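Local structure of deoxyribose-phosphate aldolase (Toxoplasma gondii, 4EIV) at residues A[39-45]-A[66-70]; A[48-52]-A[78-84]; A[123-127]-A[161-167]. The protein belongs to the deoxyribose-phosphate aldolase family and folds as a parallel, eight-stranded (beta/alpha)8 barrel of the TIM type. All blocks are in the same frame, centred on the assembly; numbering follows the deposited sequence.

From the N terminus, the chain passes strand 30-34 and enters helix 41-52, which supplies the first segment of both contact 1 and contact 2. Contact 1 closes when the chain, having laid down strand 59-62, reaches helix 67-74; contact 2 closes after that helix, just before strand 85-90. Their segments alternate, so the two loops cross, and they touch where Ile-70 meets Cys-48 and Val-81. Together they hold helix 41-52 to the next helix and to the following turn. Contact 3, in series with both, joins the segment after strand 116-120 to the one after strand 152-156, on the opposite side of the chain's centre from contact 2 (about 36 Å between centres).

Contact 1: residues A[39-45]-A[66-70]; sequences ETNESVA and FVRFI
Residues 39-40 are extended (Thr-40 phi/psi -134/170) and lead into a helix from Asn-41; Phe-66 has phi/psi -111/4, residues 67-70 are helical, and Ile-70 N bonds to Phe-66 O (3.2 Å). The nearest CA pairs are Asn-41 with Phe-69 (7.3 Å) and Ala-45 with Ile-70 (7.7 Å). A capping box starts the first helix: Ser-43 N donates to Thr-40 OG1 (3.1 Å) and Thr-40 N to Ser-43 OG (2.9 Å). Glu-39 turns its acid end away, where OE2 hydrogen-bonds Thr-36 OG1. Val-44, chi1 t, points at the other segment, with CG2 4.0 Å from the Phe-66 ring centroid, CH-pi over the face, and CG1 3.8 Å from Ile-70 CG1. Phe-66 (chi1 m) brings CE1 to 3.3 Å from Asn-41 OD1 at the ring edge. Phe-69 (chi1 t) offers its face to Asn-41 CB, 3.9 Å from the ring centroid. Val-44 and Asn-41, packed on the rings of Phe-66 and Phe-69, join the N-terminal ends of two consecutive outer helices, as beta-alpha units pack in a TIM barrel.

Contact 2: residues A[48-52]-A[78-84]; sequences CKIAA and APEVAGI
Residues 48-52 lie toward the C-terminal end of helix 41-52, with Ala-52 N bonded to Cys-48 O (2.9 Å); Ala-52 has phi/psi -89/-8. Facing it, residues 79-83 form a 3-10 turn: Val-81 N reaches Ala-78 O at 3.0 Å, Ala-82 N reaches Pro-79 O at 3.2 Å and Gly-83 N reaches Glu-80 O at 3.0 Å, before Ile-84 straightens to -118/154. The closest CA pair is Ala-52 with Val-81, 5.4 Å, an approach that the small methyl permits. That methyl is the main bump. Ala-52 CB sits in a hollow walled by Glu-80 CG (3.4 Å), Val-81 CA (3.9 Å) and Ile-84 CG2 (3.9 Å). In the (beta/alpha)8 barrel, this seats the C-terminal end of one outer helix against the turn that links the next helix to strand 85-90. Ile-84 (chi1 p, chi2 t) fills the complementary groove along the helix: its CG2 lies 3.7 Å from Ala-52 CA, while its CD1 lies 3.8 Å from Ala-51 CB and 4.4 Å from Cys-48 SG. One turn back along the helix, Cys-48 CB lies 3.9 Å from Val-81 CG1, and Leu-74 touches both residues. At the outer margin Lys-49, in the conformer given, runs out extended, CE 4.3 Å from Ala-78 CB; its NZ is 6.9 Å from Glu-80 OE2, too far for a salt bridge. Two waters bridge the segments: one donates to Lys-49 O and Glu-80 OE2 (2.7 Å each), the other to Ala-52 O (2.9 Å) and Glu-80 O (2.8 Å).

Contact 3: residues A[123-127]-A[161-167]; sequences WRRMN and ELQGGDI
Around residues 124-127 the backbone is helical, with phi -61 to -75 and psi near -30; Met-126 N bonds to Trp-123 O (3.2 Å) and Asn-127 N to Arg-124 O (3.0 Å). Opposite it, 161-163 is extended, and Gly-164 (-62/160) takes the N-cap position of the helix that starts at Gly-165. The closest CA pairs are Met-126 with Ile-167 (6.4 Å) and Trp-123 with Glu-161 (8.9 Å). Direct hydrogen bonds come from one amide: Gln-163 NE2, in the conformer given (chi1 m, chi2 t), donates to Trp-123 O (3.0 Å, 156°) and to Asn-127 OD1 (2.8 Å, 175°). A water adds a bridge, accepting from Asn-127 ND2 (3.1 Å) and donating to Glu-161 OE1 (2.8 Å). These bonds link the segments that follow strands 116-120 and 152-156, consecutive strands of the TIM barrel, at the strands' C-terminal ends. Apolar packing is supplied by Met-126 CB, 3.5 Å from Ile-167 CG2, with Ile-137 of helix 130-148 touching Met-126. By van der Waals contact, the Trp-123 indole (chi1 p) brings CH2 to 3.5 Å from Glu-161 CD, and Ile-167 CD1 lies 3.6 Å from Asn-127 OD1.

Contact 1: residues A[39-45]-A[66-70]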
# COMPACT_ATOMS: atom_id res chain seq x y z
N GLU A 39 0.36 -10.15 -32.48
CA GLU A 39 0.91 -11.04 -31.46
C GLU A 39 0.90 -12.50 -31.93
O GLU A 39 0.07 -12.90 -32.76
CB GLU A 39 0.13 -10.97 -30.15
CG GLU A 39 -0.03 -9.60 -29.54
CD GLU A 39 1.27 -8.87 -29.23
OE1 GLU A 39 2.30 -9.52 -28.94
OE2 GLU A 39 1.21 -7.62 -29.21
N THR A 40 1.82 -13.27 -31.37
CA THR A 40 1.98 -14.69 -31.64
C THR A 40 2.15 -15.39 -30.30
O THR A 40 2.35 -14.73 -29.28
CB THR A 40 3.25 -14.97 -32.47
OG1 THR A 40 4.40 -14.48 -31.77
CG2 THR A 40 3.18 -14.32 -33.85
N ASN A 41 2.11 -16.72 -30.30
CA ASN A 41 2.39 -17.48 -29.07
C ASN A 41 3.73 -17.06 -28.49
O ASN A 41 3.86 -16.89 -27.27
CB ASN A 41 2.41 -18.98 -29.33
CG ASN A 41 1.03 -19.57 -29.53
OD1 ASN A 41 0.01 -18.90 -29.34
ND2 ASN A 41 0.99 -20.83 -29.91
N GLU A 42 4.71 -16.87 -29.37
CA GLU A 42 6.07 -16.51 -28.99
C GLU A 42 6.14 -15.13 -28.33
O GLU A 42 6.80 -14.97 -27.30
CB GLU A 42 7.01 -16.58 -30.20
CG GLU A 42 7.32 -18.01 -30.74
CD GLU A 42 6.16 -18.73 -31.44
OE1 GLU A 42 6.16 -19.98 -31.41
OE2 GLU A 42 5.26 -18.07 -32.03
N SER A 43 5.46 -14.15 -28.91
CA SER A 43 5.49 -12.80 -28.33
C SER A 43 4.75 -12.76 -27.00
O SER A 43 5.20 -12.11 -26.05
CB SER A 43 4.94 -11.75 -29.30
OG SER A 43 3.55 -11.91 -29.52
N VAL A 44 3.62 -13.47 -26.94
CA VAL A 44 2.84 -13.53 -25.71
C VAL A 44 3.63 -14.26 -24.61
O VAL A 44 3.69 -13.80 -23.47
CB VAL A 44 1.44 -14.16 -25.95
CG1 VAL A 44 0.71 -14.43 -24.63
CG2 VAL A 44 0.61 -13.25 -26.85
N ALA A 45 4.29 -15.36 -24.97
CA ALA A 45 5.11 -16.08 -24.01
C ALA A 45 6.21 -15.19 -23.44
O ALA A 45 6.46 -15.20 -22.24
CB ALA A 45 5.72 -17.33 -24.65
N PHE A 66 -5.71 -15.37 -27.16
CA PHE A 66 -4.54 -15.90 -26.44
C PHE A 66 -4.78 -16.32 -25.00
O PHE A 66 -3.85 -16.76 -24.33
CB PHE A 66 -3.35 -14.92 -26.53
CG PHE A 66 -2.75 -14.87 -27.90
CD1 PHE A 66 -1.88 -15.87 -28.32
CD2 PHE A 66 -3.08 -13.87 -28.79
CE1 PHE A 66 -1.35 -15.87 -29.58
CE2 PHE A 66 -2.54 -13.87 -30.08
CZ PHE A 66 -1.67 -14.87 -30.47
N VAL A 67 -6.03 -16.27 -24.53
CA VAL A 67 -6.36 -16.66 -23.15
C VAL A 67 -6.06 -18.14 -22.90
O VAL A 67 -5.34 -18.50 -21.97
CB VAL A 67 -7.83 -16.32 -22.78
CG1 VAL A 67 -8.20 -16.80 -21.38
CG2 VAL A 67 -8.09 -14.80 -22.90
N ARG A 68 -6.61 -19.02 -23.75
CA ARG A 68 -6.39 -20.46 -23.60
C ARG A 68 -4.92 -20.82 -23.74
O ARG A 68 -4.43 -21.69 -23.01
CB ARG A 68 -7.22 -21.26 -24.61
CG ARG A 68 -7.02 -22.77 -24.51
CD ARG A 68 -8.04 -23.50 -25.33
NE ARG A 68 -9.38 -23.23 -24.82
CZ ARG A 68 -10.00 -23.96 -23.89
NH1 ARG A 68 -9.42 -25.03 -23.37
NH2 ARG A 68 -11.22 -23.60 -23.48
N PHE A 69 -4.21 -20.16 -24.66
CA PHE A 69 -2.78 -20.39 -24.82
C PHE A 69 -2.05 -20.20 -23.50
O PHE A 69 -1.29 -21.08 -23.07
CB PHE A 69 -2.16 -19.48 -25.88
CG PHE A 69 -0.66 -19.51 -25.89
CD1 PHE A 69 0.03 -20.65 -26.30
CD2 PHE A 69 0.07 -18.42 -25.44
CE1 PHE A 69 1.41 -20.68 -26.29
CE2 PHE A 69 1.45 -18.44 -25.44
CZ PHE A 69 2.12 -19.57 -25.86
N ILE A 70 -2.29 -19.08 -22.85
CA ILE A 70 -1.63 -18.80 -21.58
C ILE A 70 -2.02 -19.79 -20.47
O ILE A 70 -1.16 -20.35 -19.77
CB ILE A 70 -1.94 -17.36 -21.10
CG1 ILE A 70 -1.31 -16.34 -22.05
CG2 ILE A 70 -1.41 -17.18 -19.66
CD1 ILE A 70 -1.83 -14.91 -21.84

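Contact 2: residues A[48-52]-A[78-84]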
# COMPACT_ATOMS: atom_id res chain seq x y z
N CYS A 48 4.75 -12.70 -20.96
CA CYS A 48 4.28 -13.42 -19.77
C CYS A 48 5.40 -13.86 -18.84
O CYS A 48 5.23 -13.84 -17.63
CB CYS A 48 3.43 -14.63 -20.15
SG CYS A 48 1.79 -14.18 -20.74
N LYS A 49 6.52 -14.27 -19.41
CA LYS A 49 7.66 -14.72 -18.61
C LYS A 49 8.21 -13.60 -17.74
O LYS A 49 8.51 -13.82 -16.56
CB LYS A 49 8.72 -15.32 -19.51
CG LYS A 49 8.31 -16.68 -20.03
CD LYS A 49 9.20 -17.19 -21.15
CE LYS A 49 8.64 -18.48 -21.73
NZ LYS A 49 9.41 -18.95 -22.93
N ILE A 50 8.33 -12.39 -18.29
CA ILE A 50 8.82 -11.24 -17.52
C ILE A 50 7.72 -10.77 -16.53
O ILE A 50 8.01 -10.41 -15.40
CB ILE A 50 9.32 -10.09 -18.41
CG1 ILE A 50 10.43 -10.59 -19.34
CG2 ILE A 50 9.79 -8.91 -17.54
CD1 ILE A 50 11.62 -11.22 -18.63
N ALA A 51 6.46 -10.82 -16.96
CA ALA A 51 5.34 -10.48 -16.07
C ALA A 51 5.29 -11.37 -14.83
O ALA A 51 5.11 -10.89 -13.71
CB ALA A 51 4.01 -10.60 -16.84
N ALA A 52 5.51 -12.67 -15.03
CA ALA A 52 5.36 -13.66 -13.97
C ALA A 52 6.59 -13.92 -13.11
O ALA A 52 6.47 -14.63 -12.12
CB ALA A 52 4.84 -14.98 -14.56
N ALA A 78 6.18 -22.72 -18.68
CA ALA A 78 6.38 -21.59 -17.77
C ALA A 78 5.31 -21.62 -16.68
O ALA A 78 4.37 -20.83 -16.70
CB ALA A 78 6.29 -20.29 -18.56
N PRO A 79 5.46 -22.54 -15.70
CA PRO A 79 4.44 -22.70 -14.65
C PRO A 79 4.12 -21.44 -13.83
O PRO A 79 3.02 -21.32 -13.28
CB PRO A 79 5.02 -23.81 -13.75
CG PRO A 79 6.44 -23.86 -14.08
CD PRO A 79 6.60 -23.44 -15.49
N GLU A 80 5.07 -20.52 -13.78
CA GLU A 80 4.90 -19.27 -13.05
C GLU A 80 3.77 -18.42 -13.60
O GLU A 80 3.23 -17.57 -12.89
CB GLU A 80 6.20 -18.44 -13.03
CG GLU A 80 6.69 -17.88 -14.37
CD GLU A 80 7.53 -18.85 -15.21
OE1 GLU A 80 7.55 -20.08 -14.92
OE2 GLU A 80 8.17 -18.36 -16.18
N VAL A 81 3.39 -18.64 -14.86
CA VAL A 81 2.33 -17.83 -15.47
C VAL A 81 0.96 -18.05 -14.81
O VAL A 81 0.07 -17.21 -14.94
CB VAL A 81 2.25 -17.97 -17.01
CG1 VAL A 81 3.60 -17.62 -17.65
CG2 VAL A 81 1.73 -19.32 -17.46
N ALA A 82 0.80 -19.15 -14.08
CA ALA A 82 -0.44 -19.40 -13.33
C ALA A 82 -0.64 -18.30 -12.27
O ALA A 82 -1.76 -18.03 -11.85
CB ALA A 82 -0.39 -20.77 -12.67
N GLY A 83 0.46 -17.67 -11.87
CA GLY A 83 0.47 -16.64 -10.83
C GLY A 83 0.22 -15.20 -11.23
O GLY A 83 0.37 -14.31 -10.40
N ILE A 84 -0.09 -14.97 -12.50
CA ILE A 84 -0.52 -13.64 -12.94
C ILE A 84 -1.93 -13.79 -13.47
O ILE A 84 -2.33 -14.88 -13.88
CB ILE A 84 0.38 -13.00 -14.02
CG1 ILE A 84 0.43 -13.84 -15.30
CG2 ILE A 84 1.78 -12.75 -13.45
CD1 ILE A 84 1.19 -13.17 -16.46
O HOH W 1 9.46 -16.09 -15.42
O HOH W 2 4.33 -16.13 -10.80

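Contact 3: residues A[123-127]-A[161-167]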
# COMPACT_ATOMS: atom_id res chain seq x y z
N TRP A 123 -16.34 4.81 -28.49
CA TRP A 123 -16.00 6.18 -28.11
C TRP A 123 -16.38 7.18 -29.21
O TRP A 123 -16.69 8.33 -28.93
CB TRP A 123 -14.50 6.29 -27.77
CG TRP A 123 -13.60 5.74 -28.83
CD1 TRP A 123 -13.10 4.44 -28.94
CD2 TRP A 123 -13.08 6.46 -29.92
NE1 TRP A 123 -12.33 4.34 -30.04
CE2 TRP A 123 -12.28 5.56 -30.67
CE3 TRP A 123 -13.23 7.76 -30.37
CZ2 TRP A 123 -11.63 5.94 -31.82
CZ3 TRP A 123 -12.55 8.16 -31.51
CH2 TRP A 123 -11.78 7.24 -32.23
N ARG A 124 -16.41 6.72 -30.45
CA ARG A 124 -16.76 7.61 -31.56
C ARG A 124 -18.16 8.17 -31.41
O ARG A 124 -18.46 9.31 -31.83
CB ARG A 124 -16.63 6.88 -32.89
CG ARG A 124 -15.21 6.64 -33.32
CD ARG A 124 -15.16 5.87 -34.64
NE ARG A 124 -13.80 5.65 -35.07
CZ ARG A 124 -13.01 4.66 -34.67
NH1 ARG A 124 -13.46 3.74 -33.82
NH2 ARG A 124 -11.77 4.59 -35.15
N ARG A 125 -19.06 7.39 -30.81
CA ARG A 125 -20.44 7.83 -30.69
C ARG A 125 -20.61 9.11 -29.89
O ARG A 125 -21.52 9.90 -30.15
CB ARG A 125 -21.27 6.72 -30.08
CG ARG A 125 -21.32 5.43 -30.89
CD ARG A 125 -22.14 5.58 -32.15
NE ARG A 125 -22.16 4.32 -32.90
CZ ARG A 125 -22.95 4.11 -33.95
NH1 ARG A 125 -22.93 2.95 -34.59
NH2 ARG A 125 -23.78 5.06 -34.34
N MET A 126 -19.71 9.33 -28.94
CA MET A 126 -19.73 10.54 -28.12
C MET A 126 -19.48 11.80 -28.95
O MET A 126 -19.94 12.90 -28.59
CB MET A 126 -18.67 10.44 -27.02
CG MET A 126 -18.86 9.29 -26.06
SD MET A 126 -20.39 9.34 -25.09
CE MET A 126 -19.98 10.74 -24.07
N ASN A 127 -18.77 11.66 -30.06
CA ASN A 127 -18.51 12.79 -30.93
C ASN A 127 -19.72 13.18 -31.77
O ASN A 127 -19.86 14.35 -32.16
CB ASN A 127 -17.36 12.47 -31.91
CG ASN A 127 -16.04 12.19 -31.22
OD1 ASN A 127 -15.74 12.72 -30.15
ND2 ASN A 127 -15.20 11.37 -31.88
N GLU A 161 -7.87 8.55 -29.46
CA GLU A 161 -8.14 9.86 -30.06
C GLU A 161 -8.53 10.87 -28.98
O GLU A 161 -9.29 10.55 -28.05
CB GLU A 161 -9.23 9.79 -31.12
CG GLU A 161 -8.78 9.15 -32.42
CD GLU A 161 -9.63 9.59 -33.62
OE1 GLU A 161 -10.52 10.47 -33.47
OE2 GLU A 161 -9.40 9.04 -34.72
N LEU A 162 -8.00 12.08 -29.13
CA LEU A 162 -8.25 13.17 -28.18
C LEU A 162 -9.70 13.68 -28.24
O LEU A 162 -10.17 14.13 -29.29
CB LEU A 162 -7.29 14.35 -28.46
CG LEU A 162 -5.75 14.20 -28.31
CD1 LEU A 162 -4.97 15.39 -28.89
CD2 LEU A 162 -5.34 13.96 -26.87
N GLN A 163 -10.40 13.57 -27.11
CA GLN A 163 -11.77 14.05 -26.97
C GLN A 163 -11.87 15.06 -25.83
O GLN A 163 -11.08 15.02 -24.88
CB GLN A 163 -12.72 12.87 -26.75
CG GLN A 163 -12.87 11.97 -27.97
CD GLN A 163 -13.75 10.75 -27.71
OE1 GLN A 163 -13.39 9.87 -26.92
NE2 GLN A 163 -14.88 10.67 -28.40
N GLY A 164 -12.84 15.96 -25.93
CA GLY A 164 -13.04 17.01 -24.94
C GLY A 164 -13.36 16.49 -23.55
O GLY A 164 -13.83 15.35 -23.37
N GLY A 165 -13.13 17.35 -22.56
CA GLY A 165 -13.34 17.01 -21.17
C GLY A 165 -14.77 16.65 -20.86
O GLY A 165 -15.00 15.72 -20.09
N ASP A 166 -15.73 17.36 -21.45
CA ASP A 166 -17.14 17.03 -21.20
C ASP A 166 -17.41 15.58 -21.62
O ASP A 166 -18.14 14.88 -20.93
CB ASP A 166 -18.08 17.98 -21.96
CG ASP A 166 -19.56 17.66 -21.73
OD1 ASP A 166 -20.03 17.72 -20.56
OD2 ASP A 166 -20.29 17.41 -22.73
N ILE A 167 -16.82 15.16 -22.75
CA ILE A 167 -17.00 13.79 -23.27
C ILE A 167 -16.38 12.76 -22.36
O ILE A 167 -17.01 11.77 -22.03
CB ILE A 167 -16.44 13.63 -24.70
CG1 ILE A 167 -17.36 14.34 -25.69
CG2 ILE A 167 -16.27 12.17 -25.10
CD1 ILE A 167 -16.88 14.28 -27.12
O HOH W 3 -12.17 11.87 -31.65